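Local coordinates for periplasmic branched-chain amino acid-binding protein (Burkholderia mallei, PDB 3I09) that probably captures branched-chain amino acids or related small carboxylates in the periplasm and delivers them to an ABC transporter, and here holds acetoacetic acid, at residues A[218-221]-A[222-226]; A[185-188]-A[189-192]; A[25-28]-A[29-33]; A[261-264]-A[265-268]. All coordinates share one frame; numbering follows the deposited sequence.

Contact 1: A[218-221]-A[222-226]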
loop_
_atom_site.group_PDB
_atom_site.type_symbol
_atom_site.label_atom_id
_atom_site.label_comp_id
_atom_site.label_asym_id
_atom_site.label_seq_id
_atom_site.Cartn_x
_atom_site.Cartn_y
_atom_site.Cartn_z
ATOM N N PHE A 218 21.189 3.575 -18.317
ATOM C CA PHE A 218 21.371 4.685 -19.267
ATOM C C PHE A 218 22.164 5.859 -18.646
ATOM O O PHE A 218 22.332 6.892 -19.284
ATOM C CB PHE A 218 20.015 5.202 -19.827
ATOM C CG PHE A 218 19.336 4.254 -20.811
ATOM C CD1 PHE A 218 19.804 4.125 -22.119
ATOM C CD2 PHE A 218 18.217 3.510 -20.433
ATOM C CE1 PHE A 218 19.181 3.249 -23.024
ATOM C CE2 PHE A 218 17.583 2.640 -21.339
ATOM C CZ PHE A 218 18.076 2.508 -22.631
ATOM N N GLY A 219 22.632 5.712 -17.410
ATOM C CA GLY A 219 23.454 6.730 -16.761
ATOM C C GLY A 219 22.673 7.908 -16.187
ATOM O O GLY A 219 23.256 8.943 -15.851
ATOM N N ILE A 220 21.360 7.753 -16.044
ATOM C CA ILE A 220 20.518 8.854 -15.574
ATOM C C ILE A 220 20.966 9.236 -14.162
ATOM O O ILE A 220 20.969 10.410 -13.794
ATOM C CB ILE A 220 19.011 8.479 -15.578
ATOM C CG1 ILE A 220 18.499 8.059 -16.976
ATOM C CG2 ILE A 220 18.171 9.607 -14.985
ATOM C CD1 ILE A 220 18.762 9.031 -18.130
ATOM N N THR A 221 21.379 8.241 -13.376
ATOM C CA THR A 221 21.711 8.459 -11.970
ATOM C C THR A 221 23.073 9.147 -11.770
ATOM O O THR A 221 23.441 9.484 -10.654
ATOM C CB THR A 221 21.671 7.130 -11.181
ATOM O OG1 THR A 221 22.500 6.193 -11.852
ATOM C CG2 THR A 221 20.261 6.583 -11.113
ATOM N N LYS A 222 23.800 9.375 -12.859
ATOM C CA LYS A 222 24.993 10.234 -12.823
ATOM C C LYS A 222 24.617 11.698 -12.595
ATOM O O LYS A 222 25.403 12.449 -12.019
ATOM C CB LYS A 222 25.751 10.145 -14.139
ATOM C CG LYS A 222 26.389 8.789 -14.411
ATOM C CD LYS A 222 26.785 8.715 -15.877
ATOM C CE LYS A 222 27.530 7.443 -16.238
ATOM N NZ LYS A 222 27.415 7.180 -17.724
ATOM N N THR A 223 23.445 12.107 -13.073
ATOM C CA THR A 223 23.076 13.516 -13.038
ATOM C C THR A 223 21.805 13.833 -12.244
ATOM O O THR A 223 21.552 15.000 -11.953
ATOM C CB THR A 223 22.933 14.089 -14.458
ATOM O OG1 THR A 223 21.814 13.485 -15.130
ATOM C CG2 THR A 223 24.185 13.858 -15.253
HETATM N N MSE A 224 21.035 12.811 -11.873
HETATM C CA MSE A 224 19.798 12.997 -11.096
HETATM C C MSE A 224 19.795 11.970 -9.939
HETATM O O MSE A 224 20.323 10.864 -10.083
HETATM C CB MSE A 224 18.527 12.772 -11.965
HETATM C CG MSE A 224 18.409 13.520 -13.312
HETATM SE SE MSE A 224 16.823 12.925 -14.182
HETATM C CE MSE A 224 15.523 14.222 -13.460
ATOM N N LYS A 225 19.240 12.348 -8.798
ATOM C CA LYS A 225 18.935 11.405 -7.751
ATOM C C LYS A 225 17.508 10.829 -7.950
ATOM O O LYS A 225 16.585 11.568 -8.283
ATOM C CB LYS A 225 19.042 12.066 -6.378
ATOM C CG LYS A 225 20.470 12.226 -5.858
ATOM C CD LYS A 225 20.494 12.331 -4.323
ATOM C CE LYS A 225 21.925 12.378 -3.726
ATOM N NZ LYS A 225 21.879 12.262 -2.207
ATOM N N LEU A 226 17.343 9.527 -7.751
ATOM C CA LEU A 226 16.015 8.916 -7.845
ATOM C C LEU A 226 15.310 9.034 -6.506
ATOM O O LEU A 226 15.932 8.839 -5.484
ATOM C CB LEU A 226 16.110 7.442 -8.229
ATOM C CG LEU A 226 16.932 7.097 -9.468
ATOM C CD1 LEU A 226 16.965 5.569 -9.702
ATOM C CD2 LEU A 226 16.415 7.820 -10.684
#
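The peptide carbonyl of Ile220 takes Met224 N in its plane, 3.1 Å from Ile220 O, while Thr223 N approaches the same oxygen from above that plane, 47° out of it. The Gly219 carbonyl is also used from above: Lys222 N sits 60° out of its plane, 3.1 Å from Gly219 O. These bonds follow the end of helix 205-217, where Gly219, with positive phi, closes a Schellman motif. Two overlapping turns then lead on, joining helix 205-217 to strand 225-228, an outermost strand of the four-stranded parallel sheet.

Two side-chain pairs line the bend. Ile220 CG2 lies anti to the backbone N (chi1 of CG1 -58°) and runs beside the selenomethionine at Met224, its methyl 3.7 Å from Met224 SE. Thr221 keeps its CG2 next to its own N, where it meets Leu226 CD1 at 3.7 Å, the two side chains crossing obliquely. Thr221 CA also makes a CH...O contact of 3.4 Å with Met224 O. The aliphatic part of Lys222 passes over Gly219, with Lys222 CB 3.3 Å from Gly219 O. Leu199 and Ala215 continue the apolar surroundings.

Two main-chain donors, arriving from different directions, therefore satisfy Ile220 O and fix the path of the backbone as it leaves the helix, while the buried Ile220-Met224 pair adds apolar packing.

Contact 2: A[185-188]-A[189-192]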
loop_
_atom_site.group_PDB
_atom_site.type_symbol
_atom_site.label_atom_id
_atom_site.label_comp_id
_atom_site.label_asym_id
_atom_site.label_seq_id
_atom_site.Cartn_x
_atom_site.Cartn_y
_atom_site.Cartn_z
ATOM N N SER A 185 13.178 3.990 -21.892
ATOM C CA SER A 185 14.305 4.788 -22.368
ATOM C C SER A 185 13.902 6.215 -22.794
ATOM O O SER A 185 14.544 7.195 -22.363
ATOM C CB SER A 185 15.061 4.079 -23.502
ATOM O OG SER A 185 14.184 3.723 -24.544
ATOM N N SER A 186 12.857 6.349 -23.599
ATOM C CA SER A 186 12.446 7.691 -24.053
ATOM C C SER A 186 11.941 8.572 -22.897
ATOM O O SER A 186 12.263 9.766 -22.819
ATOM C CB SER A 186 11.420 7.613 -25.183
ATOM O OG SER A 186 10.168 7.159 -24.697
ATOM N N PHE A 187 11.217 7.967 -21.961
ATOM C CA PHE A 187 10.741 8.664 -20.789
ATOM C C PHE A 187 11.917 9.173 -19.935
ATOM O O PHE A 187 11.929 10.325 -19.478
ATOM C CB PHE A 187 9.841 7.754 -19.939
ATOM C CG PHE A 187 8.796 6.997 -20.736
ATOM C CD1 PHE A 187 8.070 7.613 -21.739
ATOM C CD2 PHE A 187 8.534 5.676 -20.474
ATOM C CE1 PHE A 187 7.102 6.898 -22.466
ATOM C CE2 PHE A 187 7.562 4.972 -21.182
ATOM C CZ PHE A 187 6.856 5.587 -22.180
ATOM N N LEU A 188 12.924 8.324 -19.747
ATOM C CA LEU A 188 14.064 8.705 -18.922
ATOM C C LEU A 188 14.882 9.820 -19.589
ATOM O O LEU A 188 15.324 10.742 -18.925
ATOM C CB LEU A 188 14.923 7.473 -18.576
ATOM C CG LEU A 188 14.387 6.485 -17.529
ATOM C CD1 LEU A 188 15.212 5.196 -17.569
ATOM C CD2 LEU A 188 14.353 7.030 -16.123
ATOM N N LEU A 189 15.022 9.774 -20.908
ATOM C CA LEU A 189 15.714 10.848 -21.613
ATOM C C LEU A 189 14.981 12.202 -21.510
ATOM O O LEU A 189 15.628 13.241 -21.355
ATOM C CB LEU A 189 15.996 10.446 -23.043
ATOM C CG LEU A 189 16.980 9.265 -23.085
ATOM C CD1 LEU A 189 17.258 8.875 -24.533
ATOM C CD2 LEU A 189 18.314 9.521 -22.319
ATOM N N GLN A 190 13.648 12.194 -21.544
ATOM C CA GLN A 190 12.873 13.414 -21.308
ATOM C C GLN A 190 13.158 13.955 -19.940
ATOM O O GLN A 190 13.444 15.131 -19.797
ATOM C CB GLN A 190 11.366 13.168 -21.401
ATOM C CG GLN A 190 10.904 12.880 -22.778
ATOM C CD GLN A 190 9.423 12.500 -22.809
ATOM O OE1 GLN A 190 8.575 13.258 -22.310
ATOM N NE2 GLN A 190 9.110 11.333 -23.399
ATOM N N ALA A 191 13.104 13.086 -18.938
ATOM C CA ALA A 191 13.418 13.476 -17.569
ATOM C C ALA A 191 14.838 14.020 -17.469
ATOM O O ALA A 191 15.072 15.015 -16.808
ATOM C CB ALA A 191 13.213 12.311 -16.587
ATOM N N GLN A 192 15.770 13.387 -18.154
ATOM C CA GLN A 192 17.158 13.819 -18.091
ATOM C C GLN A 192 17.331 15.213 -18.706
ATOM O O GLN A 192 18.062 16.041 -18.168
ATOM C CB GLN A 192 18.057 12.824 -18.803
ATOM C CG GLN A 192 19.487 13.255 -18.871
ATOM C CD GLN A 192 20.371 12.138 -19.262
ATOM O OE1 GLN A 192 20.330 11.683 -20.397
ATOM N NE2 GLN A 192 21.195 11.687 -18.337
#
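Helix 185-193 belongs to the beta-alpha-beta crossover that leads from strand 170-177 to strand 198-202 across the parallel sheet of this lobe, and the contact is about two turns of its backbone. Four consecutive amides reach back to the carbonyl four residues earlier. Leu189 N bonds to Ser185 O at 3.0 Å, Gln190 N to Ser186 O at 3.1 Å and Ala191 N to Phe187 O at 3.0 Å. The shortest of the set is Gln192 N to Leu188 O at 2.8 Å, although it is also the most bent, with 149° at the hydrogen.

Side chains close over the same carbonyls. Leu189 CG lies 3.3 Å from Ser185 O. Gln190 has its CG beside the backbone N (chi1 -70°), which places Gln190 CG 3.4 Å from Ser186 O. The chain, extended beyond CG, then takes the amide to the edge of the Phe187 ring, near the ring plane, with Gln190 NE2 4.2 Å from Phe187 CD1; the approach is to the rim and not over the pi face.

The inner side of the helix rests on the sheet and on a neighbouring helix: Phe187 meets Val175 and Leu146, Ala191 meets Phe144, and Leu188 packs on Ala214 and Ala215. At the start of the helix, Ser185 OG bonds to Asp183 OD1.

The polarity is thus divided: main-chain groups satisfy one another along the helix, Leu188, Ala191 and Phe187 supply the apolar inner surface, and Gln190 covers a carbonyl from the more exposed side.

Contact 3: A[25-28]-A[29-33]. With EDO (1,2-ethanediol), chain J.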
loop_
_atom_site.group_PDB
_atom_site.type_symbol
_atom_site.label_atom_id
_atom_site.label_comp_id
_atom_site.label_asym_id
_atom_site.label_seq_id
_atom_site.Cartn_x
_atom_site.Cartn_y
_atom_site.Cartn_z
ATOM N N GLY A 25 -0.026 -12.698 0.002
ATOM C CA GLY A 25 -1.081 -11.977 0.732
ATOM C C GLY A 25 -2.227 -12.894 1.069
ATOM O O GLY A 25 -2.766 -12.837 2.171
ATOM N N LEU A 26 -2.605 -13.749 0.111
ATOM C CA LEU A 26 -3.653 -14.756 0.328
ATOM C C LEU A 26 -3.252 -15.708 1.453
ATOM O O LEU A 26 -4.039 -15.998 2.363
ATOM C CB LEU A 26 -3.906 -15.539 -0.965
ATOM C CG LEU A 26 -4.905 -16.711 -0.853
ATOM C CD1 LEU A 26 -6.303 -16.310 -0.324
ATOM C CD2 LEU A 26 -5.004 -17.463 -2.200
ATOM N N GLU A 27 -2.000 -16.172 1.406
ATOM C CA GLU A 27 -1.485 -17.037 2.463
ATOM C C GLU A 27 -1.582 -16.367 3.874
ATOM O O GLU A 27 -1.999 -17.008 4.871
ATOM C CB GLU A 27 -0.031 -17.399 2.154
ATOM C CG GLU A 27 0.468 -18.588 2.921
ATOM C CD GLU A 27 0.864 -18.256 4.344
ATOM O OE1 GLU A 27 1.345 -17.111 4.592
ATOM O OE2 GLU A 27 0.696 -19.154 5.202
ATOM N N ALA A 28 -1.209 -15.097 3.939
ATOM C CA ALA A 28 -1.272 -14.315 5.171
ATOM C C ALA A 28 -2.713 -14.186 5.688
ATOM O O ALA A 28 -2.981 -14.335 6.885
ATOM C CB ALA A 28 -0.619 -12.953 4.949
ATOM N N ILE A 29 -3.657 -13.976 4.774
ATOM C CA ILE A 29 -5.081 -13.951 5.124
ATOM C C ILE A 29 -5.556 -15.282 5.693
ATOM O O ILE A 29 -6.233 -15.316 6.713
ATOM C CB ILE A 29 -5.949 -13.511 3.937
ATOM C CG1 ILE A 29 -5.748 -12.023 3.686
ATOM C CG2 ILE A 29 -7.439 -13.881 4.171
ATOM C CD1 ILE A 29 -6.300 -11.472 2.338
ATOM N N LYS A 30 -5.201 -16.383 5.040
ATOM C CA LYS A 30 -5.581 -17.687 5.533
ATOM C C LYS A 30 -4.938 -17.982 6.892
ATOM O O LYS A 30 -5.582 -18.595 7.715
ATOM C CB LYS A 30 -5.310 -18.791 4.480
ATOM C CG LYS A 30 -6.224 -18.585 3.251
ATOM C CD LYS A 30 -6.007 -19.579 2.127
ATOM C CE LYS A 30 -6.535 -20.983 2.516
ATOM N NZ LYS A 30 -8.033 -21.068 2.695
HETATM N N MSE A 31 -3.693 -17.540 7.117
HETATM C CA MSE A 31 -3.075 -17.758 8.430
HETATM C C MSE A 31 -3.833 -16.985 9.498
HETATM O O MSE A 31 -4.066 -17.522 10.564
HETATM C CB MSE A 31 -1.600 -17.371 8.443
HETATM C CG MSE A 31 -0.703 -18.324 7.696
HETATM SE SE MSE A 31 1.164 -17.785 7.927
HETATM C CE MSE A 31 1.023 -17.672 9.831
ATOM N N ALA A 32 -4.230 -15.743 9.211
ATOM C CA ALA A 32 -5.009 -14.937 10.179
ATOM C C ALA A 32 -6.340 -15.627 10.530
ATOM O O ALA A 32 -6.751 -15.631 11.656
ATOM C CB ALA A 32 -5.288 -13.528 9.611
ATOM N N VAL A 33 -7.001 -16.190 9.538
ATOM C CA VAL A 33 -8.256 -16.920 9.772
ATOM C C VAL A 33 -8.015 -18.129 10.684
ATOM O O VAL A 33 -8.735 -18.341 11.664
ATOM C CB VAL A 33 -8.913 -17.307 8.452
ATOM C CG1 VAL A 33 -10.105 -18.260 8.678
ATOM C CG2 VAL A 33 -9.367 -15.999 7.731
HETATM C C1 EDO J . -10.937 -21.538 4.521
HETATM O O1 EDO J . -11.340 -20.954 3.258
HETATM C C2 EDO J . -10.416 -20.484 5.490
HETATM O O2 EDO J . -9.094 -20.014 5.096
#
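Two and a half turns of helix 22-36, which packs against the mixed sheet of the N-terminal lobe of this type I periplasmic binding protein, bring Gly25 to Ala28 against Ile29 to Val33. Every carbonyl of Gly25 to Ala28 accepts the amide four residues on. Ile29 N reaches Gly25 O at 3.0 Å, Met31 N reaches Glu27 O at 2.9 Å, and Ala32 N takes Ala28 O in the same way. The bond from Lys30 N to Leu26 O is the straightest, 166° at the hydrogen and nearly in line with the carbonyl.

The side-chain polar groups fare unequally. Glu27 OE1 is buried with no polar partner in the model. The Glu27 carboxylate is folded over by a bend at chi2 (-80°) and lies across the selenomethionine at Met31, but the very close approaches there are doubtful, because Met31 has a second conformer. Tyr268 and Lys271 of helix 259-272 pack on Glu27.

Lys30 runs alongside Leu26, with Lys30 CD 4.1 Å from Leu26 CD1, and then curls at chi3 and chi4. This curl turns its amine to a 1,2-ethanediol molecule, probably from the crystallisation liquor, which Val47 N also holds. On the sheet side, Leu26 and Ile29 meet Phe9 of strand 5-11. Lys30 NZ donates to O2 of the ethanediol at 2.8 Å, and Val33 CG1 lies 3.9 Å from its C2.

Contact 4: A[261-264]-A[265-268]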
loop_
_atom_site.group_PDB
_atom_site.type_symbol
_atom_site.label_atom_id
_atom_site.label_comp_id
_atom_site.label_asym_id
_atom_site.label_seq_id
_atom_site.Cartn_x
_atom_site.Cartn_y
_atom_site.Cartn_z
ATOM N N SER A 261 7.476 -8.210 15.091
ATOM C CA SER A 261 7.519 -8.257 13.608
ATOM C C SER A 261 8.335 -9.464 13.145
ATOM O O SER A 261 7.929 -10.192 12.218
ATOM C CB SER A 261 8.068 -6.958 13.006
ATOM O OG SER A 261 9.426 -6.697 13.341
ATOM N N ARG A 262 9.474 -9.679 13.790
ATOM C CA ARG A 262 10.349 -10.788 13.434
ATOM C C ARG A 262 9.645 -12.120 13.663
ATOM O O ARG A 262 9.763 -13.057 12.875
ATOM C CB ARG A 262 11.639 -10.761 14.272
ATOM C CG ARG A 262 12.623 -9.645 13.917
ATOM C CD ARG A 262 13.809 -9.551 14.982
ATOM N NE ARG A 262 14.341 -8.179 14.948
ATOM C CZ ARG A 262 14.433 -7.343 15.975
ATOM N NH1 ARG A 262 14.132 -7.725 17.225
ATOM N NH2 ARG A 262 14.896 -6.120 15.756
ATOM N N GLN A 263 8.957 -12.239 14.786
ATOM C CA GLN A 263 8.314 -13.507 15.123
ATOM C C GLN A 263 7.205 -13.845 14.117
ATOM O O GLN A 263 7.080 -14.992 13.689
ATOM C CB GLN A 263 7.825 -13.496 16.583
ATOM C CG GLN A 263 9.047 -13.619 17.524
ATOM C CD GLN A 263 8.770 -13.768 19.028
ATOM O OE1 GLN A 263 7.926 -13.084 19.616
ATOM N NE2 GLN A 263 9.538 -14.647 19.660
ATOM N N TRP A 264 6.424 -12.844 13.714
ATOM C CA TRP A 264 5.433 -13.095 12.675
ATOM C C TRP A 264 6.082 -13.421 11.327
ATOM O O TRP A 264 5.657 -14.349 10.626
ATOM C CB TRP A 264 4.466 -11.917 12.543
ATOM C CG TRP A 264 3.393 -12.257 11.593
ATOM C CD1 TRP A 264 2.287 -12.991 11.876
ATOM C CD2 TRP A 264 3.323 -11.948 10.177
ATOM N NE1 TRP A 264 1.527 -13.143 10.758
ATOM C CE2 TRP A 264 2.141 -12.534 9.696
ATOM C CE3 TRP A 264 4.151 -11.265 9.283
ATOM C CZ2 TRP A 264 1.729 -12.421 8.370
ATOM C CZ3 TRP A 264 3.724 -11.116 7.956
ATOM C CH2 TRP A 264 2.546 -11.734 7.506
ATOM N N ALA A 265 7.160 -12.715 10.994
ATOM C CA ALA A 265 7.864 -12.938 9.747
ATOM C C ALA A 265 8.438 -14.339 9.663
ATOM O O ALA A 265 8.440 -14.942 8.584
ATOM C CB ALA A 265 8.978 -11.892 9.526
ATOM N N GLN A 266 8.852 -14.877 10.804
ATOM C CA GLN A 266 9.315 -16.270 10.847
ATOM C C GLN A 266 8.231 -17.259 10.453
ATOM O O GLN A 266 8.511 -18.237 9.735
ATOM C CB GLN A 266 9.824 -16.614 12.255
ATOM C CG GLN A 266 11.192 -16.041 12.576
ATOM C CD GLN A 266 11.655 -16.464 13.952
ATOM O OE1 GLN A 266 10.913 -16.363 14.922
ATOM N NE2 GLN A 266 12.892 -16.956 14.043
ATOM N N ARG A 267 7.002 -17.044 10.956
ATOM C CA ARG A 267 5.841 -17.888 10.601
ATOM C C ARG A 267 5.504 -17.774 9.123
ATOM O O ARG A 267 5.215 -18.778 8.439
ATOM C CB ARG A 267 4.638 -17.529 11.442
ATOM C CG ARG A 267 4.904 -17.689 12.942
ATOM C CD ARG A 267 3.680 -17.431 13.778
ATOM N NE ARG A 267 2.639 -18.401 13.452
ATOM C CZ ARG A 267 1.349 -18.096 13.305
ATOM N NH1 ARG A 267 0.925 -16.864 13.471
ATOM N NH2 ARG A 267 0.487 -19.043 12.972
ATOM N N TYR A 268 5.554 -16.548 8.604
ATOM C CA TYR A 268 5.379 -16.345 7.153
ATOM C C TYR A 268 6.434 -17.056 6.289
ATOM O O TYR A 268 6.107 -17.768 5.340
ATOM C CB TYR A 268 5.322 -14.845 6.863
ATOM C CG TYR A 268 5.038 -14.498 5.416
ATOM C CD1 TYR A 268 6.069 -14.351 4.492
ATOM C CD2 TYR A 268 3.726 -14.326 4.979
ATOM C CE1 TYR A 268 5.792 -14.023 3.158
ATOM C CE2 TYR A 268 3.426 -14.010 3.657
ATOM C CZ TYR A 268 4.454 -13.843 2.755
ATOM O OH TYR A 268 4.171 -13.542 1.446
HETATM O O HOH W 1 7.969 -17.201 15.306
#
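Trp264 is overlapped by Tyr268, one helical turn further on in helix 259-272. Tyr268 CB lies over one face of the indole, 4.1 Å above its plane and displaced toward the rim. The rings themselves meet obliquely: the tyrosine ring and the six-membered ring of Trp264 have planes 33° apart, and Trp264 CH2 comes 3.8 Å from Tyr268 CD2. Both side chains carry CG opposite the backbone N (chi1 -174° and -176°), which sends the two rings along the same flank. There Phe317 stacks on the indole and Tyr284 meets it edge-to-face.

Backbone bonds hold the spacing. Tyr268 N bonds to Trp264 O at 3.0 Å, and Ala265 N to Ser261 O at 2.9 Å. The bond from Arg267 N to Gln263 O is weak, 3.4 Å. That carbonyl also accepts a hydrogen bond from a water, 2.9 Å from Gln263 O, which donates as well to Gln266 OE1. Arg267 NH1 reaches helix 22-36, forming a salt bridge with Asp35.

The helix is thus two-sided: its aromatic flank gains dispersion contacts inside the protein, whereas on the glutamine side Gln263 O shares its acceptance between a weak backbone bond and a water.

How the contacts relate
From the N terminus the contacts come in the order 3, 2, 1, 4, one after another; none nests in or crosses another, and each closes only local helical turns or a chain bend. They fall into two groups. Contacts 3 and 4 touch, Met31 CE lying 3.5 Å from Arg267 NH2, and so join helix 22-36 of the N-terminal lobe to the much later helix 259-272. Contacts 2 and 1 meet where Phe218 CZ packs 3.5 Å from Ser185 CB, tying helix 185-193 to the turn before strand 225-228 in the other lobe. Contacts 1 and 3 have centres about 40 Å apart, on opposite sides of the chain's centre.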